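Local coordinates for proteasome protein (PDB 2P90) that is of unknown function but, as a PAC2-family protein, may have a role related to proteasome assembly, at residues M8-V18 and R56-L66; D87-V95 and L105-D113. All coordinates share one frame; numbering follows the deposited sequence.

Interaction 1: residues M8-V18 and R56-L66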
loop_
_atom_site.group_PDB
_atom_site.type_symbol
_atom_site.label_atom_id
_atom_site.label_comp_id
_atom_site.label_asym_id
_atom_site.label_seq_id
_atom_site.Cartn_x
_atom_site.Cartn_y
_atom_site.Cartn_z
ATOM N N MET B 8 -3.381 19.423 8.368
ATOM C CA MET B 8 -3.229 18.935 6.965
ATOM C C MET B 8 -2.160 19.717 6.161
ATOM O O MET B 8 -1.488 19.146 5.326
ATOM C CB MET B 8 -4.600 18.827 6.247
ATOM C CG MET B 8 -4.827 17.505 5.417
ATOM S SD MET B 8 -4.840 15.876 6.244
ATOM C CE MET B 8 -4.755 16.049 8.010
ATOM N N TYR B 9 -1.988 21.005 6.439
ATOM C CA TYR B 9 -0.994 21.825 5.748
ATOM C C TYR B 9 -0.540 22.975 6.647
ATOM O O TYR B 9 -1.178 23.272 7.643
ATOM C CB TYR B 9 -1.571 22.419 4.447
ATOM C CG TYR B 9 -2.761 23.319 4.668
ATOM C CD1 TYR B 9 -4.055 22.795 4.634
ATOM C CD2 TYR B 9 -2.602 24.683 4.946
ATOM C CE1 TYR B 9 -5.162 23.598 4.883
ATOM C CE2 TYR B 9 -3.724 25.517 5.182
ATOM C CZ TYR B 9 -4.987 24.954 5.138
ATOM O OH TYR B 9 -6.102 25.714 5.346
ATOM N N GLU B 10 0.530 23.637 6.228
ATOM C CA GLU B 10 1.061 24.810 6.873
ATOM C C GLU B 10 1.046 25.971 5.857
ATOM O O GLU B 10 1.475 25.816 4.719
ATOM C CB GLU B 10 2.506 24.516 7.329
ATOM C CG GLU B 10 2.992 25.342 8.504
ATOM C CD GLU B 10 2.017 25.279 9.691
ATOM O OE1 GLU B 10 1.848 24.160 10.250
ATOM O OE2 GLU B 10 1.419 26.334 10.051
ATOM N N LEU B 11 0.549 27.129 6.257
ATOM C CA LEU B 11 0.666 28.302 5.384
ATOM C C LEU B 11 2.049 28.876 5.432
ATOM O O LEU B 11 2.667 28.995 6.477
ATOM C CB LEU B 11 -0.384 29.367 5.676
ATOM C CG LEU B 11 -1.796 29.043 5.180
ATOM C CD1 LEU B 11 -2.814 29.985 5.799
ATOM C CD2 LEU B 11 -1.893 29.056 3.680
ATOM N N GLU B 12 2.560 29.216 4.273
ATOM C CA GLU B 12 3.883 29.800 4.211
ATOM C C GLU B 12 3.899 31.223 4.837
ATOM O O GLU B 12 2.938 32.011 4.719
ATOM C CB GLU B 12 4.350 29.773 2.762
ATOM C CG GLU B 12 5.798 30.104 2.572
ATOM C CD GLU B 12 6.748 28.924 2.859
ATOM O OE1 GLU B 12 6.306 27.812 3.321
ATOM O OE2 GLU B 12 7.958 29.149 2.605
ATOM N N TYR B 13 4.974 31.509 5.551
ATOM C CA TYR B 13 5.141 32.794 6.211
ATOM C C TYR B 13 6.498 33.374 5.815
ATOM O O TYR B 13 7.494 32.657 5.872
ATOM C CB TYR B 13 5.082 32.620 7.717
ATOM C CG TYR B 13 5.197 33.927 8.439
ATOM C CD1 TYR B 13 4.053 34.623 8.836
ATOM C CD2 TYR B 13 6.452 34.493 8.719
ATOM C CE1 TYR B 13 4.145 35.835 9.490
ATOM C CE2 TYR B 13 6.554 35.720 9.377
ATOM C CZ TYR B 13 5.390 36.378 9.755
ATOM O OH TYR B 13 5.465 37.580 10.416
ATOM N N PRO B 14 6.541 34.654 5.363
ATOM C CA PRO B 14 5.380 35.555 5.211
ATOM C C PRO B 14 4.569 35.179 3.972
ATOM O O PRO B 14 5.134 34.735 2.966
ATOM C CB PRO B 14 6.015 36.961 5.054
ATOM C CG PRO B 14 7.516 36.761 5.132
ATOM C CD PRO B 14 7.783 35.300 4.885
ATOM N N SER B 15 3.257 35.335 4.051
ATOM C CA SER B 15 2.418 34.831 2.979
ATOM C C SER B 15 2.639 35.623 1.673
ATOM O O SER B 15 2.899 36.823 1.722
ATOM C CB SER B 15 0.951 34.802 3.411
ATOM O OG SER B 15 0.152 34.275 2.369
ATOM N N PRO B 16 2.587 34.952 0.505
ATOM C CA PRO B 16 2.658 35.734 -0.730
ATOM C C PRO B 16 1.343 36.466 -1.020
ATOM O O PRO B 16 0.255 35.947 -0.742
ATOM C CB PRO B 16 2.920 34.675 -1.811
ATOM C CG PRO B 16 3.244 33.395 -1.040
ATOM C CD PRO B 16 2.490 33.508 0.221
ATOM N N GLU B 17 1.467 37.667 -1.575
ATOM C CA GLU B 17 0.317 38.502 -1.893
ATOM C C GLU B 17 -0.065 38.140 -3.318
ATOM O O GLU B 17 0.643 38.510 -4.258
ATOM C CB GLU B 17 0.634 40.018 -1.693
ATOM C CG GLU B 17 -0.520 41.004 -1.933
ATOM C CD GLU B 17 -1.682 40.881 -0.908
ATOM O OE1 GLU B 17 -1.530 41.257 0.299
ATOM O OE2 GLU B 17 -2.771 40.407 -1.322
ATOM N N VAL B 18 -1.186 37.417 -3.440
ATOM C CA VAL B 18 -1.658 36.770 -4.683
ATOM C C VAL B 18 -2.528 37.660 -5.599
ATOM O O VAL B 18 -3.169 37.147 -6.527
ATOM C CB VAL B 18 -2.478 35.476 -4.370
ATOM C CG1 VAL B 18 -3.037 34.848 -5.645
ATOM C CG2 VAL B 18 -1.634 34.469 -3.610
ATOM N N ARG B 56 5.543 31.291 -6.303
ATOM C CA ARG B 56 5.831 31.465 -4.879
ATOM C C ARG B 56 4.980 30.444 -4.130
ATOM O O ARG B 56 3.772 30.306 -4.412
ATOM C CB ARG B 56 5.485 32.887 -4.371
ATOM C CG ARG B 56 6.316 34.121 -4.876
ATOM C CD ARG B 56 7.803 34.134 -4.454
ATOM N NE ARG B 56 8.692 33.820 -5.600
ATOM C CZ ARG B 56 9.109 34.703 -6.525
ATOM N NH1 ARG B 56 8.745 35.988 -6.456
ATOM N NH2 ARG B 56 9.884 34.306 -7.535
ATOM N N LEU B 57 5.618 29.731 -3.192
ATOM C CA LEU B 57 4.930 28.757 -2.312
ATOM C C LEU B 57 3.926 29.422 -1.337
ATOM O O LEU B 57 4.280 30.345 -0.608
ATOM C CB LEU B 57 5.958 27.944 -1.517
ATOM C CG LEU B 57 5.433 26.751 -0.697
ATOM C CD1 LEU B 57 4.711 25.752 -1.586
ATOM C CD2 LEU B 57 6.586 26.070 0.020
ATOM N N ILE B 58 2.686 28.951 -1.343
ATOM C CA ILE B 58 1.649 29.454 -0.446
ATOM C C ILE B 58 1.418 28.540 0.773
ATOM O O ILE B 58 1.345 29.016 1.923
ATOM C CB ILE B 58 0.311 29.573 -1.192
ATOM C CG1 ILE B 58 0.364 30.707 -2.221
ATOM C CG2 ILE B 58 -0.864 29.721 -0.207
ATOM C CD1 ILE B 58 -0.856 30.781 -3.043
ATOM N N ALA B 59 1.270 27.235 0.511
ATOM C CA ALA B 59 0.993 26.243 1.550
ATOM C C ALA B 59 1.697 24.937 1.225
ATOM O O ALA B 59 1.829 24.579 0.049
ATOM C CB ALA B 59 -0.491 26.009 1.679
ATOM N N SER B 60 2.163 24.248 2.267
ATOM C CA SER B 60 2.741 22.928 2.136
ATOM C C SER B 60 1.939 21.943 2.941
ATOM O O SER B 60 1.697 22.129 4.126
ATOM C CB SER B 60 4.174 22.898 2.650
ATOM O OG SER B 60 5.051 23.462 1.697
ATOM N N PHE B 61 1.523 20.884 2.282
ATOM C CA PHE B 61 0.888 19.791 2.970
ATOM C C PHE B 61 1.901 18.916 3.736
ATOM O O PHE B 61 3.095 18.783 3.347
ATOM C CB PHE B 61 0.035 19.006 1.985
ATOM C CG PHE B 61 -1.218 19.743 1.567
ATOM C CD1 PHE B 61 -2.445 19.428 2.139
ATOM C CD2 PHE B 61 -1.162 20.789 0.630
ATOM C CE1 PHE B 61 -3.629 20.117 1.762
ATOM C CE2 PHE B 61 -2.331 21.493 0.251
ATOM C CZ PHE B 61 -3.574 21.147 0.827
ATOM N N ASN B 62 1.415 18.371 4.849
ATOM C CA ASN B 62 2.186 17.462 5.689
ATOM C C ASN B 62 2.108 16.050 5.159
ATOM O O ASN B 62 1.064 15.396 5.254
ATOM C CB ASN B 62 1.683 17.499 7.145
ATOM C CG ASN B 62 2.551 16.637 8.099
ATOM O OD1 ASN B 62 3.544 16.011 7.692
ATOM N ND2 ASN B 62 2.196 16.634 9.354
ATOM N N ASN B 63 3.215 15.585 4.604
ATOM C CA ASN B 63 3.353 14.204 4.113
ATOM C C ASN B 63 3.202 13.091 5.184
ATOM O O ASN B 63 2.826 11.974 4.874
ATOM C CB ASN B 63 4.688 14.062 3.398
ATOM C CG ASN B 63 4.681 14.682 2.007
ATOM O OD1 ASN B 63 3.690 15.313 1.574
ATOM N ND2 ASN B 63 5.779 14.452 1.261
ATOM N N ASP B 64 3.464 13.402 6.441
ATOM C CA ASP B 64 3.245 12.423 7.518
ATOM C C ASP B 64 1.758 12.090 7.688
ATOM O O ASP B 64 1.415 10.967 8.086
ATOM C CB ASP B 64 3.865 12.892 8.830
ATOM C CG ASP B 64 5.398 12.719 8.867
ATOM O OD1 ASP B 64 6.024 12.127 7.949
ATOM O OD2 ASP B 64 6.000 13.160 9.857
ATOM N N GLU B 65 0.889 13.050 7.343
ATOM C CA GLU B 65 -0.549 12.805 7.398
ATOM C C GLU B 65 -1.063 12.110 6.136
ATOM O O GLU B 65 -2.094 11.475 6.195
ATOM C CB GLU B 65 -1.349 14.116 7.633
ATOM C CG GLU B 65 -1.150 14.780 9.020
ATOM C CD GLU B 65 -1.681 13.956 10.204
ATOM O OE1 GLU B 65 -2.783 13.357 10.146
ATOM O OE2 GLU B 65 -0.986 13.916 11.229
ATOM N N LEU B 66 -0.321 12.206 5.024
ATOM C CA LEU B 66 -0.874 12.029 3.684
ATOM C C LEU B 66 -0.289 10.896 2.864
ATOM O O LEU B 66 -0.993 10.329 2.038
ATOM C CB LEU B 66 -0.858 13.361 2.903
ATOM C CG LEU B 66 -1.826 14.460 3.442
ATOM C CD1 LEU B 66 -1.565 15.847 2.804
ATOM C CD2 LEU B 66 -3.314 14.094 3.323
HETATM O O HOH W 1 1.135 31.550 2.889
#
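Arg56 opens the contact with its CB against the ring of Pro16. The carbonyl of Leu57 points at the same ring, while its CD2 methyl meets the carboxylate end of Glu12 at about a right angle. Ile58 O accepts from Glu12 N at 2.7 Å and takes a second hydrogen bond from a water, which also donates to Glu12 O and accepts from Ser15 OG. The ethyl branch of Ile58 lies against the loop after the strand, CG1 beside Pro16 and CD1 3.8 Å from Val18 CG2, while CG2 reaches Leu11 CD2. Ile58 and Ala59 both face Leu93, a classic beta bulge. The methyl of Ala59 touches both Leu11 CD2 and Tyr9 CD2. Ser60 pairs with Glu10 in both directions, Ser60 N to Glu10 O being 3.0 Å, and its hydroxyl is hydrogen-bonded to OD1 of Asn90. Phe61 offers a ring face to Tyr9 CB, a CH-pi contact 3.9 Å from CB to the ring centroid; the two ring planes lie obliquely at 54°. Tyr9 CG is wedged between N and C (chi1 61°), which sets CD2 near the Ala59 methyl and CD1 near Phe61 CE1. Asn62 N donates almost straight to Met8 O at 3.0 Å, and Asn62 OD1 caps Asp64 N. Met8, bent twice, lays SD 3.7 Å from Leu66 CD2 and CE on Glu65 CB; the Glu65 carboxylate bridges to Arg115 of the second subunit. The whole is an antiparallel edge-strand pairing, with strand 9-11 forming the outermost strand, within this chain, of the mixed sheet.

Interaction 2: residues D87-V95 and L105-D113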
loop_
_atom_site.group_PDB
_atom_site.type_symbol
_atom_site.label_atom_id
_atom_site.label_comp_id
_atom_site.label_asym_id
_atom_site.label_seq_id
_atom_site.Cartn_x
_atom_site.Cartn_y
_atom_site.Cartn_z
ATOM N N ASP B 87 14.475 13.475 -2.271
ATOM C CA ASP B 87 13.272 14.096 -2.833
ATOM C C ASP B 87 12.245 14.382 -1.716
ATOM O O ASP B 87 11.759 13.449 -1.046
ATOM C CB ASP B 87 12.697 13.133 -3.868
ATOM C CG ASP B 87 11.398 13.628 -4.523
ATOM O OD1 ASP B 87 10.895 14.736 -4.246
ATOM O OD2 ASP B 87 10.881 12.861 -5.360
ATOM N N GLU B 88 11.917 15.663 -1.526
ATOM C CA GLU B 88 10.983 16.069 -0.469
ATOM C C GLU B 88 9.529 15.685 -0.737
ATOM O O GLU B 88 8.723 15.667 0.183
ATOM C CB GLU B 88 11.071 17.578 -0.226
ATOM C CG GLU B 88 12.090 17.972 0.815
ATOM C CD GLU B 88 12.067 19.463 1.122
ATOM O OE1 GLU B 88 10.946 20.051 1.194
ATOM O OE2 GLU B 88 13.178 20.045 1.295
ATOM N N LEU B 89 9.211 15.381 -1.995
ATOM C CA LEU B 89 7.852 15.020 -2.428
ATOM C C LEU B 89 6.836 16.066 -1.988
ATOM O O LEU B 89 5.781 15.723 -1.483
ATOM C CB LEU B 89 7.420 13.621 -1.921
ATOM C CG LEU B 89 7.530 12.315 -2.706
ATOM C CD1 LEU B 89 6.390 11.360 -2.307
ATOM C CD2 LEU B 89 7.539 12.424 -4.206
ATOM N N ASN B 90 7.182 17.339 -2.169
ATOM C CA ASN B 90 6.319 18.442 -1.743
ATOM C C ASN B 90 5.007 18.442 -2.496
ATOM O O ASN B 90 4.985 18.406 -3.709
ATOM C CB ASN B 90 7.011 19.801 -1.883
ATOM C CG ASN B 90 6.085 20.987 -1.494
ATOM O OD1 ASN B 90 5.768 21.223 -0.296
ATOM N ND2 ASN B 90 5.658 21.743 -2.513
ATOM N N LEU B 91 3.920 18.385 -1.736
ATOM C CA LEU B 91 2.585 18.626 -2.220
ATOM C C LEU B 91 2.337 20.053 -1.742
ATOM O O LEU B 91 2.170 20.293 -0.551
ATOM C CB LEU B 91 1.588 17.635 -1.584
ATOM C CG LEU B 91 0.077 17.746 -1.882
ATOM C CD1 LEU B 91 -0.222 17.489 -3.354
ATOM C CD2 LEU B 91 -0.685 16.783 -1.062
ATOM N N GLY B 92 2.372 21.008 -2.660
ATOM C CA GLY B 92 2.249 22.390 -2.283
ATOM C C GLY B 92 1.258 23.125 -3.140
ATOM O O GLY B 92 0.948 22.702 -4.251
ATOM N N LEU B 93 0.752 24.225 -2.586
ATOM C CA LEU B 93 -0.056 25.193 -3.299
ATOM C C LEU B 93 0.831 26.384 -3.624
ATOM O O LEU B 93 1.505 26.947 -2.731
ATOM C CB LEU B 93 -1.238 25.631 -2.431
ATOM C CG LEU B 93 -2.234 26.611 -3.058
ATOM C CD1 LEU B 93 -2.858 25.983 -4.287
ATOM C CD2 LEU B 93 -3.321 26.964 -2.052
ATOM N N HIS B 94 0.857 26.739 -4.907
ATOM C CA HIS B 94 1.703 27.857 -5.385
ATOM C C HIS B 94 0.883 28.922 -6.045
ATOM O O HIS B 94 -0.175 28.620 -6.629
ATOM C CB HIS B 94 2.724 27.410 -6.424
ATOM C CG HIS B 94 3.694 26.400 -5.912
ATOM N ND1 HIS B 94 3.445 25.041 -5.958
ATOM C CD2 HIS B 94 4.910 26.548 -5.339
ATOM C CE1 HIS B 94 4.469 24.396 -5.433
ATOM N NE2 HIS B 94 5.369 25.288 -5.048
ATOM N N VAL B 95 1.373 30.170 -5.931
ATOM C CA VAL B 95 0.929 31.244 -6.825
ATOM C C VAL B 95 1.914 31.275 -7.993
ATOM O O VAL B 95 3.128 31.351 -7.792
ATOM C CB VAL B 95 0.747 32.649 -6.132
ATOM C CG1 VAL B 95 1.951 33.083 -5.322
ATOM C CG2 VAL B 95 0.340 33.735 -7.198
ATOM N N LEU B 105 -3.265 29.746 -9.527
ATOM C CA LEU B 105 -2.925 28.847 -8.444
ATOM C C LEU B 105 -2.701 27.419 -8.938
ATOM O O LEU B 105 -3.425 26.889 -9.793
ATOM C CB LEU B 105 -4.021 28.900 -7.385
ATOM C CG LEU B 105 -3.769 29.794 -6.202
ATOM C CD1 LEU B 105 -3.157 31.136 -6.529
ATOM C CD2 LEU B 105 -5.049 29.938 -5.343
ATOM N N MET B 106 -1.693 26.796 -8.369
ATOM C CA MET B 106 -1.406 25.422 -8.674
ATOM C C MET B 106 -1.215 24.568 -7.391
ATOM O O MET B 106 -0.441 24.905 -6.482
ATOM C CB MET B 106 -0.194 25.352 -9.620
ATOM C CG MET B 106 0.162 23.936 -10.021
ATOM S SD MET B 106 1.140 23.822 -11.539
ATOM C CE MET B 106 -0.081 23.011 -12.492
ATOM N N LEU B 107 -1.971 23.482 -7.328
ATOM C CA LEU B 107 -1.766 22.456 -6.333
ATOM C C LEU B 107 -1.155 21.254 -7.045
ATOM O O LEU B 107 -1.789 20.606 -7.878
ATOM C CB LEU B 107 -3.069 22.067 -5.631
ATOM C CG LEU B 107 -2.961 20.927 -4.617
ATOM C CD1 LEU B 107 -2.161 21.379 -3.390
ATOM C CD2 LEU B 107 -4.366 20.448 -4.228
ATOM N N SER B 108 0.105 20.991 -6.727
ATOM C CA SER B 108 0.775 19.926 -7.392
ATOM C C SER B 108 1.675 19.168 -6.431
ATOM O O SER B 108 2.085 19.684 -5.425
ATOM C CB SER B 108 1.547 20.465 -8.588
ATOM O OG SER B 108 2.626 21.278 -8.169
ATOM N N GLY B 109 1.992 17.946 -6.799
ATOM C CA GLY B 109 2.840 17.069 -5.991
ATOM C C GLY B 109 2.133 15.727 -5.991
ATOM O O GLY B 109 1.256 15.526 -6.816
ATOM N N PRO B 110 2.514 14.803 -5.082
ATOM C CA PRO B 110 1.904 13.456 -5.091
ATOM C C PRO B 110 0.424 13.429 -4.692
ATOM O O PRO B 110 0.038 14.116 -3.716
ATOM C CB PRO B 110 2.706 12.730 -4.011
ATOM C CG PRO B 110 3.184 13.848 -3.090
ATOM C CD PRO B 110 3.553 14.915 -4.035
ATOM N N GLU B 111 -0.388 12.645 -5.410
ATOM C CA GLU B 111 -1.738 12.346 -4.920
ATOM C C GLU B 111 -1.580 11.728 -3.519
ATOM O O GLU B 111 -0.840 10.764 -3.387
ATOM C CB GLU B 111 -2.442 11.329 -5.837
ATOM C CG GLU B 111 -3.724 10.769 -5.246
ATOM C CD GLU B 111 -4.412 9.725 -6.103
ATOM O OE1 GLU B 111 -3.745 8.774 -6.596
ATOM O OE2 GLU B 111 -5.655 9.851 -6.262
ATOM N N PRO B 112 -2.256 12.259 -2.467
ATOM C CA PRO B 112 -2.164 11.573 -1.134
ATOM C C PRO B 112 -2.565 10.101 -1.146
ATOM O O PRO B 112 -3.529 9.743 -1.836
ATOM C CB PRO B 112 -3.167 12.356 -0.273
ATOM C CG PRO B 112 -3.127 13.763 -0.894
ATOM C CD PRO B 112 -3.051 13.504 -2.399
ATOM N N ASP B 113 -1.853 9.258 -0.390
ATOM C CA ASP B 113 -2.303 7.873 -0.166
ATOM C C ASP B 113 -3.448 7.857 0.886
ATOM O O ASP B 113 -4.335 7.006 0.835
ATOM C CB ASP B 113 -1.172 6.983 0.352
ATOM C CG ASP B 113 -0.033 6.837 -0.600
ATOM O OD1 ASP B 113 -0.113 6.006 -1.554
ATOM O OD2 ASP B 113 1.006 7.496 -0.359
HETATM O O HOH W 2 4.698 21.206 -5.091
#
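Strands 92-95 and 105-108 run antiparallel, their axes 4.6 Å apart at closest, with Gly92-Ser108 and His94-Met106 as hydrogen-bonded pairs and Leu93-Leu107 and Val95-Leu105 as non-hydrogen-bonded ones. Each hydrogen-bonded pair is joined both ways: Gly92 N reaches Ser108 O at 3.1 Å and His94 N reaches Met106 O at 2.7 Å. Leu93, Val95, Leu105 and Leu107 share one face of the hairpin. With CG opposite its backbone N (chi1 -177°), Leu93 leans across the strand boundary and sets CD1 4.1 Å from Leu107 CB, passing over the Met106 carbonyl. Leu107 returns the gesture by laying CD1 on the Gly92 carbonyl, and Leu105 CD1 meets Val95 CB. Helix 116-129 covers part of this face, with Val123 on Leu107. The other face carries His94, Met106 and Ser108; a water at the edge of the His94 ring donates to Ser108 O and accepts weakly from Asn90 ND2.

Beyond the paired strands the chain turns at Gly109, whose CA packs against Asn90 O and whose backbone angles call for glycine. The proline that follows fits against the other strand's lead-in: Pro110 CD rests 3.5 Å from Leu89 O, and Pro110 CG faces Leu89 CD1. Leu91 spreads its two methyls over the turned chain, CD1 3.4 Å from Pro110 O and CD2 3.9 Å from Pro112 CG, the Leu91 and Pro112 side chains meeting nearly at right angles. The chemistry is that of a buried hairpin: backbone bonds satisfy the peptide groups between the strands, while leucine and proline carbons continue the contact past the corner with no charged group bridging the two segments.

Overall arrangement
From the N terminus, strand 9-11 comes first along the chain, and interaction 1 closes when the chain, having passed through strand 27-33 and helix 41-52, returns as strand 54-61. Interaction 2 opens later and closes a short hairpin, strands 92-97 and 103-108, so the two contacts stand in series, neither nested nor crossing. They are side by side in space, their centres about 10 Å apart: strand 54-61 pairs with 9-11 on one side and with 92-97 on the other, through bonds such as Ile58 N to Leu93 O. Together they build one end of the mixed sheet, from strand 9-11, outermost within this chain, to 103-108, beside which lies the parallel strand 27-33.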